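Local coordinates for protein Abbfa_003403 (Acinetobacter baumannii, PDB 4ZXH) that probably builds a peptide product as a four-domain nonribosomal peptide synthetase that joins condensation, adenylation, peptidyl carrier and thioesterase domains in one chain, at residues F256-S261 and Q315-V320; D308-L313 and E450-E455. All coordinates share one frame; numbering follows the deposited sequence.

Contact 1 of 2, residues F256-S261 and Q315-V320; sequences FGLVLS and QFTQQV
S261 lays its hydroxyl over the backbone of T317 and into the angle between T317 and V320, with OG 3.3 Å from T317 CA and 3.5 Å from V320 CB. OG stands beside its own backbone N, anti to the carbonyl carbon (chi1 -69°), and so folds back along its helix to G257 O, 3.1 Å away. That carbonyl also receives S261 N, and the hydroxyl arrives above the carbonyl plane. The T317 methyl CG2 meets both S261 OG and, at 3.8 Å, L258 CD1; T317 OG1 turns home to L313 O. At the other flank the L260 and V320 side chains cross obliquely, touching CD2 to CG1. The ring of F316 brings its edge, at CE2, to S261 O at 3.7 Å, while V320 CG2 sits over one face near the rim. The axes of segments 256-261 and 315-320, from helices 255-271 and 313-329, cross at 116° and approach to 9.0 Å, in the C-terminal half of the condensation domain. M445 of helix 428-447 touches L258, S261 and T317. Both hydroxyls are bonded within their own helices and no hydrogen bond spans the interface, so the two helices meet through methyls, a ring edge and a short serine.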
# COMPACT_ATOMS: atom_id res chain seq x y z
N PHE A 256 3.25 32.31 13.05
CA PHE A 256 3.42 31.11 12.25
C PHE A 256 3.78 29.95 13.14
O PHE A 256 3.23 28.86 13.00
CB PHE A 256 4.51 31.28 11.19
CG PHE A 256 4.93 29.99 10.56
CD1 PHE A 256 4.06 29.28 9.75
CD2 PHE A 256 6.19 29.46 10.79
CE1 PHE A 256 4.43 28.07 9.18
CE2 PHE A 256 6.57 28.26 10.21
CZ PHE A 256 5.68 27.57 9.41
N GLY A 257 4.70 30.20 14.06
CA GLY A 257 5.14 29.18 14.99
C GLY A 257 4.01 28.71 15.87
O GLY A 257 3.91 27.53 16.19
N LEU A 258 3.14 29.63 16.27
CA LEU A 258 2.06 29.29 17.18
C LEU A 258 1.09 28.34 16.51
O LEU A 258 0.68 27.34 17.09
CB LEU A 258 1.34 30.55 17.65
CG LEU A 258 0.28 30.41 18.74
CD1 LEU A 258 0.85 29.69 19.94
CD2 LEU A 258 -0.21 31.79 19.15
N VAL A 259 0.71 28.65 15.28
CA VAL A 259 -0.29 27.87 14.59
C VAL A 259 0.30 26.52 14.22
O VAL A 259 -0.40 25.51 14.20
CB VAL A 259 -0.80 28.61 13.34
CG1 VAL A 259 -1.74 27.74 12.52
CG2 VAL A 259 -1.48 29.92 13.75
N LEU A 260 1.59 26.49 13.94
CA LEU A 260 2.23 25.21 13.62
C LEU A 260 2.16 24.31 14.85
O LEU A 260 1.79 23.14 14.75
CB LEU A 260 3.67 25.42 13.16
CG LEU A 260 4.47 24.14 12.89
CD1 LEU A 260 3.80 23.37 11.78
CD2 LEU A 260 5.91 24.44 12.54
N SER A 261 2.48 24.87 16.02
CA SER A 261 2.34 24.16 17.29
C SER A 261 0.94 23.59 17.47
O SER A 261 0.78 22.42 17.82
CB SER A 261 2.67 25.08 18.46
OG SER A 261 4.04 25.39 18.46
N GLN A 315 5.50 25.60 26.97
CA GLN A 315 6.76 24.91 26.81
C GLN A 315 6.89 24.29 25.42
O GLN A 315 7.87 24.52 24.72
CB GLN A 315 6.90 23.83 27.89
CG GLN A 315 7.01 24.40 29.29
CD GLN A 315 7.07 23.32 30.35
OE1 GLN A 315 6.50 22.24 30.19
NE2 GLN A 315 7.78 23.60 31.44
N PHE A 316 5.88 23.54 25.00
CA PHE A 316 5.90 22.88 23.70
C PHE A 316 5.92 23.86 22.52
O PHE A 316 6.61 23.62 21.53
CB PHE A 316 4.70 21.94 23.57
CG PHE A 316 4.56 21.34 22.22
CD1 PHE A 316 5.39 20.31 21.82
CD2 PHE A 316 3.60 21.81 21.33
CE1 PHE A 316 5.28 19.76 20.56
CE2 PHE A 316 3.48 21.25 20.07
CZ PHE A 316 4.33 20.23 19.68
N THR A 317 5.14 24.93 22.60
CA THR A 317 5.18 25.95 21.55
C THR A 317 6.60 26.51 21.41
O THR A 317 7.10 26.69 20.30
CB THR A 317 4.22 27.11 21.83
OG1 THR A 317 2.88 26.61 21.96
CG2 THR A 317 4.26 28.09 20.70
N GLN A 318 7.26 26.76 22.55
CA GLN A 318 8.65 27.23 22.53
C GLN A 318 9.58 26.17 21.92
O GLN A 318 10.50 26.50 21.17
CB GLN A 318 9.11 27.61 23.95
CG GLN A 318 8.36 28.81 24.54
CD GLN A 318 8.89 29.25 25.90
OE1 GLN A 318 9.04 28.44 26.82
NE2 GLN A 318 9.16 30.54 26.04
N GLN A 319 9.31 24.91 22.22
CA GLN A 319 10.07 23.78 21.69
C GLN A 319 10.02 23.76 20.16
O GLN A 319 11.02 23.49 19.49
CB GLN A 319 9.53 22.47 22.29
CG GLN A 319 10.16 21.17 21.83
CD GLN A 319 9.77 19.97 22.73
OE1 GLN A 319 9.42 20.15 23.91
NE2 GLN A 319 9.81 18.76 22.16
N VAL A 320 8.86 24.09 19.60
CA VAL A 320 8.68 24.07 18.15
C VAL A 320 9.39 25.27 17.53
O VAL A 320 10.11 25.13 16.54
CB VAL A 320 7.19 24.08 17.75
CG1 VAL A 320 7.02 24.40 16.28
CG2 VAL A 320 6.54 22.73 18.09

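Contact 2 of 2, residues D308-L313 and E450-E455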
# COMPACT_ATOMS: atom_id res chain seq x y z
N ASP A 308 6.14 15.46 23.52
CA ASP A 308 6.12 15.03 24.90
C ASP A 308 4.82 15.54 25.54
O ASP A 308 4.71 16.72 25.87
CB ASP A 308 7.35 15.57 25.63
CG ASP A 308 7.38 15.21 27.11
OD1 ASP A 308 6.67 14.27 27.55
OD2 ASP A 308 8.13 15.89 27.84
N ALA A 309 3.83 14.66 25.72
CA ALA A 309 2.51 15.04 26.23
C ALA A 309 2.55 15.71 27.61
O ALA A 309 1.57 16.31 28.05
CB ALA A 309 1.59 13.83 26.27
N ASP A 310 3.69 15.59 28.28
CA ASP A 310 3.87 16.13 29.61
C ASP A 310 4.17 17.62 29.56
O ASP A 310 3.95 18.34 30.52
CB ASP A 310 4.99 15.36 30.32
CG ASP A 310 5.05 15.64 31.81
OD1 ASP A 310 4.05 16.11 32.38
OD2 ASP A 310 6.12 15.38 32.41
N GLN A 311 4.67 18.09 28.42
CA GLN A 311 4.95 19.51 28.21
C GLN A 311 3.68 20.37 28.30
O GLN A 311 2.61 19.94 27.89
CB GLN A 311 5.61 19.74 26.84
CG GLN A 311 6.99 19.09 26.65
CD GLN A 311 8.06 19.73 27.52
OE1 GLN A 311 8.13 20.96 27.63
NE2 GLN A 311 8.89 18.90 28.15
N THR A 312 3.80 21.58 28.81
CA THR A 312 2.69 22.53 28.72
C THR A 312 2.64 23.07 27.29
O THR A 312 3.60 22.91 26.54
CB THR A 312 2.83 23.69 29.72
OG1 THR A 312 3.86 24.58 29.28
CG2 THR A 312 3.17 23.16 31.10
N LEU A 313 1.54 23.71 26.91
CA LEU A 313 1.47 24.29 25.57
C LEU A 313 2.49 25.40 25.40
O LEU A 313 3.00 25.61 24.31
CB LEU A 313 0.09 24.84 25.26
CG LEU A 313 -1.10 23.90 25.39
CD1 LEU A 313 -2.38 24.66 25.03
CD2 LEU A 313 -0.91 22.67 24.52
N GLU A 450 -1.20 27.29 30.11
CA GLU A 450 -0.29 26.49 30.93
C GLU A 450 -0.72 25.05 31.05
O GLU A 450 -0.05 24.26 31.71
CB GLU A 450 -0.17 27.09 32.33
CG GLU A 450 0.47 28.48 32.36
CD GLU A 450 1.80 28.55 31.63
OE1 GLU A 450 2.56 27.55 31.65
OE2 GLU A 450 2.08 29.60 31.02
N ARG A 451 -1.83 24.70 30.42
CA ARG A 451 -2.35 23.34 30.50
C ARG A 451 -1.40 22.37 29.79
O ARG A 451 -0.79 22.73 28.78
CB ARG A 451 -3.76 23.28 29.91
CG ARG A 451 -4.51 21.97 30.15
CD ARG A 451 -5.99 22.10 29.80
NE ARG A 451 -6.79 22.66 30.89
CZ ARG A 451 -8.00 23.19 30.73
NH1 ARG A 451 -8.53 23.28 29.52
NH2 ARG A 451 -8.66 23.67 31.77
N LYS A 452 -1.27 21.16 30.33
CA LYS A 452 -0.43 20.10 29.77
C LYS A 452 -1.11 19.42 28.58
O LYS A 452 -2.31 19.18 28.60
CB LYS A 452 -0.07 19.05 30.83
CG LYS A 452 0.99 19.48 31.82
CD LYS A 452 1.34 18.36 32.79
CE LYS A 452 2.54 18.73 33.67
NZ LYS A 452 2.89 17.64 34.64
N ILE A 453 -0.32 19.11 27.56
CA ILE A 453 -0.84 18.54 26.32
C ILE A 453 -1.72 17.30 26.56
O ILE A 453 -2.72 17.10 25.88
CB ILE A 453 0.32 18.19 25.36
CG1 ILE A 453 1.04 19.48 24.94
CG2 ILE A 453 -0.17 17.43 24.14
CD1 ILE A 453 2.06 19.31 23.86
N VAL A 454 -1.36 16.48 27.54
CA VAL A 454 -2.22 15.35 27.92
C VAL A 454 -3.55 15.82 28.54
O VAL A 454 -4.62 15.33 28.15
CB VAL A 454 -1.49 14.40 28.91
CG1 VAL A 454 -0.76 15.18 30.01
CG2 VAL A 454 -2.46 13.41 29.52
N GLU A 455 -3.49 16.79 29.46
CA GLU A 455 -4.67 17.34 30.15
C GLU A 455 -5.65 18.03 29.20
O GLU A 455 -6.77 18.37 29.58
CB GLU A 455 -4.26 18.35 31.22
CG GLU A 455 -3.46 17.82 32.40
CD GLU A 455 -2.89 18.95 33.27
OE1 GLU A 455 -2.94 20.13 32.85
OE2 GLU A 455 -2.40 18.66 34.38
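K452 runs along the D310 backbone like a strap. Its CB lies about equally near the carbonyl oxygens of D310 and Q311; CG, anti to its own carbonyl carbon, comes to 3.4 Å from D310 O, and CD slides past the same oxygen. CE has drawn alongside the D310 carboxylate, and NZ ends 3.0 Å from D310 OD1, in a salt bridge that uses the syn lone pair. Beyond CG the lysine chain is extended, and D310, with CG anti to its backbone N, points the same way, so the two lie side by side, D310 being exposed and K452 partly so. Next to this pair the backbones meet in a single antiparallel beta bridge, with T312 and K452 as the non-hydrogen-bonded pair. I453 N gives an almost straight bond to Q311 O (171°), and L313 N reaches R451 O at 3.1 Å. A type I turn from D308 to Q311 precedes the bridge and presents A309 O, whose lone pair takes V454 N at 3.0 Å. D308 OD2 receives Q311 NE2, a side-chain bond that links the two ends of the turn. T312 is also the N-cap of helix 313-329: OG1, between the backbone N and the carbonyl carbon (chi1 73°), accepts from Q315 N. E450 lies alongside T312 but bends at chi2, and its OE2 makes a salt bridge to R314. The buried L313 and I453 side chains cross obliquely, touching CD2 to CG1 at 3.8 Å; A309 CB touches V454 CB at 4.1 Å. I453 O is bonded to K269 of helix 255-271, and V454 O to R802 of the adenylation region.

Contacts 1 and 2 lie on one side of the chain's centre, their centres about 12 Å apart, within the condensation domain. Their segments alternate along the chain, in the order 256-261, 308-313, 315-320, 450-455. Helix 313-329 is the common element: its N-terminal start belongs to contact 2 and its first turns to contact 1. F316 joins them directly, its CG 3.6 Å from I453 CD1, so the same side chain borders both interfaces. Contact 1 is buried, with strands 302-306 and 356-360 packed beside its helices; contact 2 lies at the surface, where V454 bonds to R802 of the adenylation region. Together they tie helix 255-271, helix 313-329 and the chain following helix 428-447 into one cluster.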